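Local coordinates for protein enoyl-CoA hydratase (Bacillus halodurans, PDB 3LKE) that probably adds water across the double bond of enoyl-CoA thioesters, or carries out a related crotonase-type reaction on acyl-CoA, at residues 73-78 against 245-250; 101-106 against 210-215. One frame throughout, in Å; residues are numbered along the deposited sequence.

Interaction 1. Residues 73-78 against 245-250; sequences ICASDQ and TEIKKR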
ATOM      1  N   ILE A  73      -0.489  -1.457 -36.912  1.00 34.93           N
ATOM      2  CA  ILE A  73      -0.692  -2.703 -37.641  1.00 37.05           C
ATOM      3  C   ILE A  73      -1.723  -3.589 -36.939  1.00 40.31           C
ATOM      4  O   ILE A  73      -2.653  -4.095 -37.569  1.00 38.23           O
ATOM      5  CB  ILE A  73       0.635  -3.460 -37.842  1.00 39.79           C
ATOM      6  CG1 ILE A  73       1.492  -2.734 -38.886  1.00 38.53           C
ATOM      7  CG2 ILE A  73       0.378  -4.903 -38.265  1.00 40.92           C
ATOM      8  CD1 ILE A  73       2.945  -3.146 -38.887  1.00 39.17           C
ATOM      9  N   CYS A  74      -1.568  -3.760 -35.632  1.00 35.89           N
ATOM     10  CA  CYS A  74      -2.528  -4.533 -34.847  1.00 37.22           C
ATOM     11  C   CYS A  74      -3.941  -3.959 -34.887  1.00 38.66           C
ATOM     12  O   CYS A  74      -4.916  -4.707 -34.856  1.00 39.56           O
ATOM     13  CB  CYS A  74      -2.063  -4.659 -33.396  1.00 36.02           C
ATOM     14  SG  CYS A  74      -0.644  -5.739 -33.172  1.00 37.23           S
ATOM     15  N   ALA A  75      -4.063  -2.636 -34.940  1.00 35.45           N
ATOM     16  CA  ALA A  75      -5.381  -2.020 -35.027  1.00 33.39           C
ATOM     17  C   ALA A  75      -5.988  -2.262 -36.403  1.00 38.09           C
ATOM     18  O   ALA A  75      -7.206  -2.286 -36.555  1.00 40.01           O
ATOM     19  CB  ALA A  75      -5.302  -0.529 -34.744  1.00 35.85           C
ATOM     20  N   SER A  76      -5.125  -2.443 -37.399  1.00 39.36           N
ATOM     21  CA  SER A  76      -5.556  -2.625 -38.787  1.00 39.74           C
ATOM     22  C   SER A  76      -5.812  -4.090 -39.127  1.00 41.40           C
ATOM     23  O   SER A  76      -6.403  -4.394 -40.161  1.00 39.80           O
ATOM     24  CB  SER A  76      -4.501  -2.062 -39.750  1.00 39.23           C
ATOM     25  OG  SER A  76      -4.176  -0.719 -39.435  1.00 41.81           O
ATOM     26  N   ASP A  77      -5.353  -4.993 -38.266  1.00 40.31           N
ATOM     27  CA  ASP A  77      -5.492  -6.425 -38.516  1.00 39.51           C
ATOM     28  C   ASP A  77      -6.959  -6.825 -38.636  1.00 43.05           C
ATOM     29  O   ASP A  77      -7.835  -6.196 -38.037  1.00 45.64           O
ATOM     30  CB  ASP A  77      -4.834  -7.240 -37.396  1.00 40.19           C
ATOM     31  CG  ASP A  77      -3.358  -7.497 -37.639  1.00 45.11           C
ATOM     32  OD1 ASP A  77      -2.648  -7.814 -36.661  1.00 45.78           O
ATOM     33  OD2 ASP A  77      -2.909  -7.391 -38.802  1.00 42.24           O
ATOM     34  N   GLN A  78      -7.216  -7.879 -39.406  1.00 40.94           N
ATOM     35  CA  GLN A  78      -8.563  -8.421 -39.542  1.00 42.68           C
ATOM     36  C   GLN A  78      -8.968  -9.201 -38.291  1.00 39.05           C
ATOM     37  O   GLN A  78     -10.097  -9.072 -37.808  1.00 42.18           O
ATOM     38  CB  GLN A  78      -8.653  -9.326 -40.774  1.00 39.94           C
ATOM     39  CG  GLN A  78      -8.452  -8.612 -42.109  1.00 42.32           C
ATOM     40  CD  GLN A  78      -9.584  -7.652 -42.434  1.00 48.17           C
ATOM     41  OE1 GLN A  78      -9.520  -6.463 -42.109  1.00 50.88           O
ATOM     42  NE2 GLN A  78     -10.627  -8.164 -43.078  1.00 46.77           N
ATOM     43  N   THR A 245     -12.869   1.598 -33.840  1.00 37.54           N
ATOM     44  CA  THR A 245     -12.250   2.442 -34.861  1.00 39.08           C
ATOM     45  C   THR A 245     -11.485   3.645 -34.302  1.00 36.67           C
ATOM     46  O   THR A 245     -10.569   4.152 -34.952  1.00 35.12           O
ATOM     47  CB  THR A 245     -13.285   2.941 -35.896  1.00 42.59           C
ATOM     48  OG1 THR A 245     -14.228   3.808 -35.258  1.00 46.68           O
ATOM     49  CG2 THR A 245     -14.013   1.768 -36.519  1.00 42.73           C
ATOM     50  N   GLU A 246     -11.852   4.094 -33.106  1.00 34.47           N
ATOM     51  CA  GLU A 246     -11.188   5.246 -32.495  1.00 33.32           C
ATOM     52  C   GLU A 246      -9.691   4.999 -32.278  1.00 33.94           C
ATOM     53  O   GLU A 246      -8.875   5.916 -32.404  1.00 33.92           O
ATOM     54  CB  GLU A 246     -11.850   5.608 -31.161  1.00 33.54           C
ATOM     55  CG  GLU A 246     -11.199   6.782 -30.438  1.00 35.39           C
ATOM     56  CD  GLU A 246     -11.426   8.110 -31.140  1.00 37.41           C
ATOM     57  OE1 GLU A 246     -12.334   8.192 -31.992  1.00 39.22           O
ATOM     58  OE2 GLU A 246     -10.702   9.078 -30.833  1.00 36.69           O
ATOM     59  N   ILE A 247      -9.344   3.761 -31.938  1.00 32.22           N
ATOM     60  CA  ILE A 247      -7.961   3.405 -31.633  1.00 32.33           C
ATOM     61  C   ILE A 247      -7.128   3.442 -32.915  1.00 33.33           C
ATOM     62  O   ILE A 247      -6.030   4.007 -32.941  1.00 33.39           O
ATOM     63  CB  ILE A 247      -7.870   2.016 -30.954  1.00 32.66           C
ATOM     64  CG1 ILE A 247      -8.193   2.104 -29.450  1.00 26.79           C
ATOM     65  CG2 ILE A 247      -6.478   1.434 -31.109  1.00 29.57           C
ATOM     66  CD1 ILE A 247      -9.551   2.689 -29.100  1.00 29.68           C
ATOM     67  N   LYS A 248      -7.656   2.857 -33.986  1.00 32.97           N
ATOM     68  CA  LYS A 248      -6.977   2.930 -35.284  1.00 37.26           C
ATOM     69  C   LYS A 248      -6.786   4.394 -35.672  1.00 36.77           C
ATOM     70  O   LYS A 248      -5.693   4.808 -36.057  1.00 40.06           O
ATOM     71  CB  LYS A 248      -7.791   2.198 -36.355  1.00 34.94           C
ATOM     72  CG  LYS A 248      -7.185   2.213 -37.752  1.00 42.93           C
ATOM     73  CD  LYS A 248      -8.085   1.445 -38.718  1.00 39.47           C
ATOM     74  CE  LYS A 248      -7.527   1.424 -40.132  1.00 48.10           C
ATOM     75  NZ  LYS A 248      -6.253   0.658 -40.218  1.00 49.65           N
ATOM     76  N   LYS A 249      -7.854   5.176 -35.555  1.00 34.58           N
ATOM     77  CA  LYS A 249      -7.811   6.592 -35.897  1.00 35.40           C
ATOM     78  C   LYS A 249      -6.741   7.313 -35.086  1.00 40.20           C
ATOM     79  O   LYS A 249      -5.978   8.118 -35.626  1.00 40.98           O
ATOM     80  CB  LYS A 249      -9.178   7.244 -35.671  1.00 40.82           C
ATOM     81  CG  LYS A 249      -9.233   8.718 -36.026  1.00 42.78           C
ATOM     82  CD  LYS A 249     -10.504   9.362 -35.499  1.00 46.64           C
ATOM     83  CE  LYS A 249     -10.717  10.735 -36.118  1.00 52.52           C
ATOM     84  NZ  LYS A 249      -9.481  11.561 -36.075  1.00 57.22           N
ATOM     85  N   ARG A 250      -6.680   7.020 -33.790  1.00 34.05           N
ATOM     86  CA  ARG A 250      -5.736   7.704 -32.916  1.00 36.06           C
ATOM     87  C   ARG A 250      -4.299   7.317 -33.240  1.00 39.76           C
ATOM     88  O   ARG A 250      -3.431   8.179 -33.367  1.00 40.04           O
ATOM     89  CB  ARG A 250      -6.057   7.432 -31.440  1.00 33.15           C
ATOM     90  CG  ARG A 250      -7.175   8.308 -30.910  1.00 36.43           C
ATOM     91  CD  ARG A 250      -7.583   7.962 -29.473  1.00 34.35           C
ATOM     92  NE  ARG A 250      -8.733   8.769 -29.067  1.00 33.02           N
ATOM     93  CZ  ARG A 250      -8.739   9.643 -28.064  1.00 31.24           C
ATOM     94  NH1 ARG A 250      -7.666   9.828 -27.311  1.00 32.18           N
ATOM     95  NH2 ARG A 250      -9.841  10.330 -27.808  1.00 31.38           N
TER
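Ala75, Ser76, Ile247 and Lys248 make this contact between two helices. Early in 245-250, Glu246 serves the helix itself. Its OE2 accepts a hydrogen bond from Arg250 NE at 2.7 Å, part of a salt bridge between residues one helical turn apart. The oxygen uses its anti lone pair and lies 16° out of the guanidinium plane.

Ile247 touches the other helix only lightly. Its CG2 branch lies 4.3 Å from Ala75 CB, while the end of its side chain heads off from helix 68-76. Ile247 also packs on Ile143.

Lys248 is the main partner. Ala75 points its methyl at the base of this residue: Ala75 CB lies 3.9 Å from Lys248 CA. The small side chain lets the backbones come close, with Ala75 CA and Lys248 CA 5.2 Å apart. The lysine chain then runs out across the end of helix 68-76. CG is anti to the backbone N (chi1 180°), the next two torsions are also extended, and the chain bends at chi4 (66°). This brings Lys248 NZ to 2.6 Å from Ser76 OG. Ser76 OG is hydrogen-bonded to Leu72 O, one turn back in its own helix. Lys248 NZ has a long, weak ion pair with Glu252.

Arg250 turns to another part of the assembly. It binds Lys140 O in its own chain and Glu206 O of the second subunit. Tyr208 of that subunit packs on Glu246, Ile247 and Arg250.

The contact thus joins the last turn of helix 68-76 to the C-terminal helix 245-253. Phe242, in the link after helix 223-241, packs on Cys74 and Ala75. The C-terminal helix lies between helix 68-76 and the second subunit.

Interaction 2. Residues 101-106 against 210-215; sequences PKVTVA and PAIAAT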
ATOM      1  N   PRO A 101      13.547 -16.190  -8.905  1.00 26.46           N
ATOM      2  CA  PRO A 101      14.175 -16.433  -7.598  1.00 27.62           C
ATOM      3  C   PRO A 101      15.472 -15.641  -7.400  1.00 27.17           C
ATOM      4  O   PRO A 101      15.989 -15.548  -6.280  1.00 25.69           O
ATOM      5  CB  PRO A 101      14.485 -17.930  -7.642  1.00 31.30           C
ATOM      6  CG  PRO A 101      14.729 -18.204  -9.104  1.00 30.39           C
ATOM      7  CD  PRO A 101      13.748 -17.316  -9.841  1.00 28.76           C
ATOM      8  N   LYS A 102      15.988 -15.064  -8.487  1.00 26.54           N
ATOM      9  CA  LYS A 102      17.224 -14.296  -8.446  1.00 26.81           C
ATOM     10  C   LYS A 102      16.913 -12.843  -8.155  1.00 27.46           C
ATOM     11  O   LYS A 102      15.795 -12.384  -8.405  1.00 27.05           O
ATOM     12  CB  LYS A 102      17.943 -14.374  -9.802  1.00 28.34           C
ATOM     13  CG  LYS A 102      17.951 -15.763 -10.406  1.00 29.25           C
ATOM     14  CD  LYS A 102      18.685 -16.725  -9.499  1.00 30.27           C
ATOM     15  CE  LYS A 102      18.758 -18.120 -10.112  1.00 33.67           C
ATOM     16  NZ  LYS A 102      19.592 -19.019  -9.263  1.00 36.11           N
ATOM     17  N   VAL A 103      17.890 -12.111  -7.630  1.00 26.04           N
ATOM     18  CA  VAL A 103      17.708 -10.676  -7.472  1.00 26.90           C
ATOM     19  C   VAL A 103      17.682 -10.071  -8.870  1.00 28.86           C
ATOM     20  O   VAL A 103      18.592 -10.297  -9.674  1.00 28.22           O
ATOM     21  CB  VAL A 103      18.822 -10.013  -6.651  1.00 26.23           C
ATOM     22  CG1 VAL A 103      18.633  -8.512  -6.656  1.00 24.62           C
ATOM     23  CG2 VAL A 103      18.855 -10.565  -5.218  1.00 29.16           C
ATOM     24  N   THR A 104      16.647  -9.292  -9.158  1.00 26.55           N
ATOM     25  CA  THR A 104      16.468  -8.734 -10.494  1.00 23.74           C
ATOM     26  C   THR A 104      16.647  -7.211 -10.486  1.00 25.40           C
ATOM     27  O   THR A 104      16.063  -6.505  -9.662  1.00 25.00           O
ATOM     28  CB  THR A 104      15.084  -9.117 -11.061  1.00 22.80           C
ATOM     29  OG1 THR A 104      14.071  -8.692 -10.138  1.00 23.97           O
ATOM     30  CG2 THR A 104      14.998 -10.613 -11.245  1.00 21.47           C
ATOM     31  N   VAL A 105      17.484  -6.708 -11.394  1.00 24.55           N
ATOM     32  CA  VAL A 105      17.769  -5.286 -11.457  1.00 22.14           C
ATOM     33  C   VAL A 105      17.675  -4.802 -12.902  1.00 23.49           C
ATOM     34  O   VAL A 105      18.237  -5.430 -13.797  1.00 24.78           O
ATOM     35  CB  VAL A 105      19.197  -4.997 -10.942  1.00 27.30           C
ATOM     36  CG1 VAL A 105      19.495  -3.501 -10.971  1.00 27.92           C
ATOM     37  CG2 VAL A 105      19.376  -5.567  -9.544  1.00 28.76           C
ATOM     38  N   ALA A 106      16.978  -3.688 -13.121  1.00 21.33           N
ATOM     39  CA  ALA A 106      16.927  -3.066 -14.441  1.00 22.47           C
ATOM     40  C   ALA A 106      17.746  -1.786 -14.451  1.00 22.29           C
ATOM     41  O   ALA A 106      17.636  -0.957 -13.552  1.00 22.00           O
ATOM     42  CB  ALA A 106      15.474  -2.786 -14.848  1.00 25.11           C
ATOM     43  N   PRO A 210      19.491 -19.932  -1.845  1.00 30.49           N
ATOM     44  CA  PRO A 210      18.189 -20.472  -1.428  1.00 31.99           C
ATOM     45  C   PRO A 210      17.456 -19.558  -0.442  1.00 24.91           C
ATOM     46  O   PRO A 210      16.229 -19.544  -0.472  1.00 29.52           O
ATOM     47  CB  PRO A 210      18.557 -21.805  -0.767  1.00 35.75           C
ATOM     48  CG  PRO A 210      19.860 -22.206  -1.465  1.00 32.24           C
ATOM     49  CD  PRO A 210      20.587 -20.901  -1.628  1.00 34.06           C
ATOM     50  N   ALA A 211      18.181 -18.832   0.401  1.00 29.40           N
ATOM     51  CA  ALA A 211      17.543 -17.935   1.369  1.00 30.38           C
ATOM     52  C   ALA A 211      16.974 -16.730   0.642  1.00 31.77           C
ATOM     53  O   ALA A 211      15.906 -16.231   0.973  1.00 28.14           O
ATOM     54  CB  ALA A 211      18.529 -17.491   2.452  1.00 29.78           C
ATOM     55  N   ILE A 212      17.701 -16.261  -0.362  1.00 30.22           N
ATOM     56  CA  ILE A 212      17.224 -15.162  -1.189  1.00 30.15           C
ATOM     57  C   ILE A 212      15.927 -15.543  -1.904  1.00 27.84           C
ATOM     58  O   ILE A 212      14.980 -14.754  -1.953  1.00 28.08           O
ATOM     59  CB  ILE A 212      18.311 -14.727  -2.205  1.00 29.95           C
ATOM     60  CG1 ILE A 212      19.418 -13.963  -1.466  1.00 30.92           C
ATOM     61  CG2 ILE A 212      17.689 -13.893  -3.326  1.00 31.58           C
ATOM     62  CD1 ILE A 212      20.742 -13.892  -2.213  1.00 37.57           C
ATOM     63  N   ALA A 213      15.884 -16.760  -2.446  1.00 28.09           N
ATOM     64  CA  ALA A 213      14.699 -17.257  -3.126  1.00 27.41           C
ATOM     65  C   ALA A 213      13.527 -17.394  -2.152  1.00 25.35           C
ATOM     66  O   ALA A 213      12.416 -17.014  -2.484  1.00 27.20           O
ATOM     67  CB  ALA A 213      14.972 -18.591  -3.783  1.00 28.24           C
ATOM     68  N   ALA A 214      13.788 -17.966  -0.978  1.00 28.55           N
ATOM     69  CA  ALA A 214      12.755 -18.125   0.054  1.00 28.83           C
ATOM     70  C   ALA A 214      12.209 -16.768   0.470  1.00 25.71           C
ATOM     71  O   ALA A 214      10.999 -16.607   0.680  1.00 26.78           O
ATOM     72  CB  ALA A 214      13.323 -18.843   1.277  1.00 26.71           C
ATOM     73  N   THR A 215      13.111 -15.804   0.598  1.00 23.80           N
ATOM     74  CA  THR A 215      12.753 -14.452   1.027  1.00 24.53           C
ATOM     75  C   THR A 215      11.820 -13.806   0.009  1.00 26.47           C
ATOM     76  O   THR A 215      10.785 -13.237   0.364  1.00 22.89           O
ATOM     77  CB  THR A 215      14.010 -13.585   1.238  1.00 25.30           C
ATOM     78  OG1 THR A 215      14.777 -14.108   2.327  1.00 27.88           O
ATOM     79  CG2 THR A 215      13.634 -12.135   1.552  1.00 26.30           C
TER
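Pro101 and Val103 meet Ile212 and Ala213 through apolar contacts, and no hydrogen bond links the two segments. Pro101 CB lies 3.9 Å from Ala213 CB, so CB of the proline rests against the methyl of Ala213. The second pair is branch to branch, with Val103 CG2 4.0 Å from Ile212 CG2. These two side chains cross at about a right angle. Ile212 CG2 is anti to the backbone N, which carries this methyl toward the strand; it also lies 3.8 Å from Pro101 O. The same carbonyl oxygen is 3.8 Å from Ala213 CA, so the oxygen touches both residues through carbon.

The polar bonds lie within the helix or lead outside the pair. Thr215 OG1 donates to Ala211 O at 2.8 Å. Thr215 N binds the same oxygen from the opposite face of the carbonyl plane, so two donors grip it. Lys216 NZ reaches back to Lys102 O, a polar tie beside the apolar patch. Val103 is backbone-bonded to His50 and Ile52.

Tyr200 and Val204 of helix 190-205 also pack on Val103. Across helix 209-220 from the strand, the third subunit packs on Ala211 and Ala214. A parallel strand of the central sheet whose start packs on C-terminal helices that face a neighbouring subunit is consistent with the trimeric crotonase fold.

How the interactions relate
From the N terminus, the chain first passes 73-78, at the end of helix 68-76. It then reaches 101-106, which leads into strand 103-108 of the six-stranded sheet. Interaction 2 closes its loop when 210-215 returns to that strand, 104 residues later. Interaction 1 closes only near the C terminus, at 245-250. Interaction 2 is therefore nested inside the loop of interaction 1. The two do not touch: their centres are 40 Å apart, on opposite sides of the chain's centre. Interaction 2 ties the central sheet to helix 209-220, beside the third subunit. Interaction 1 ties helix 68-76 to the last helix, beside the second subunit.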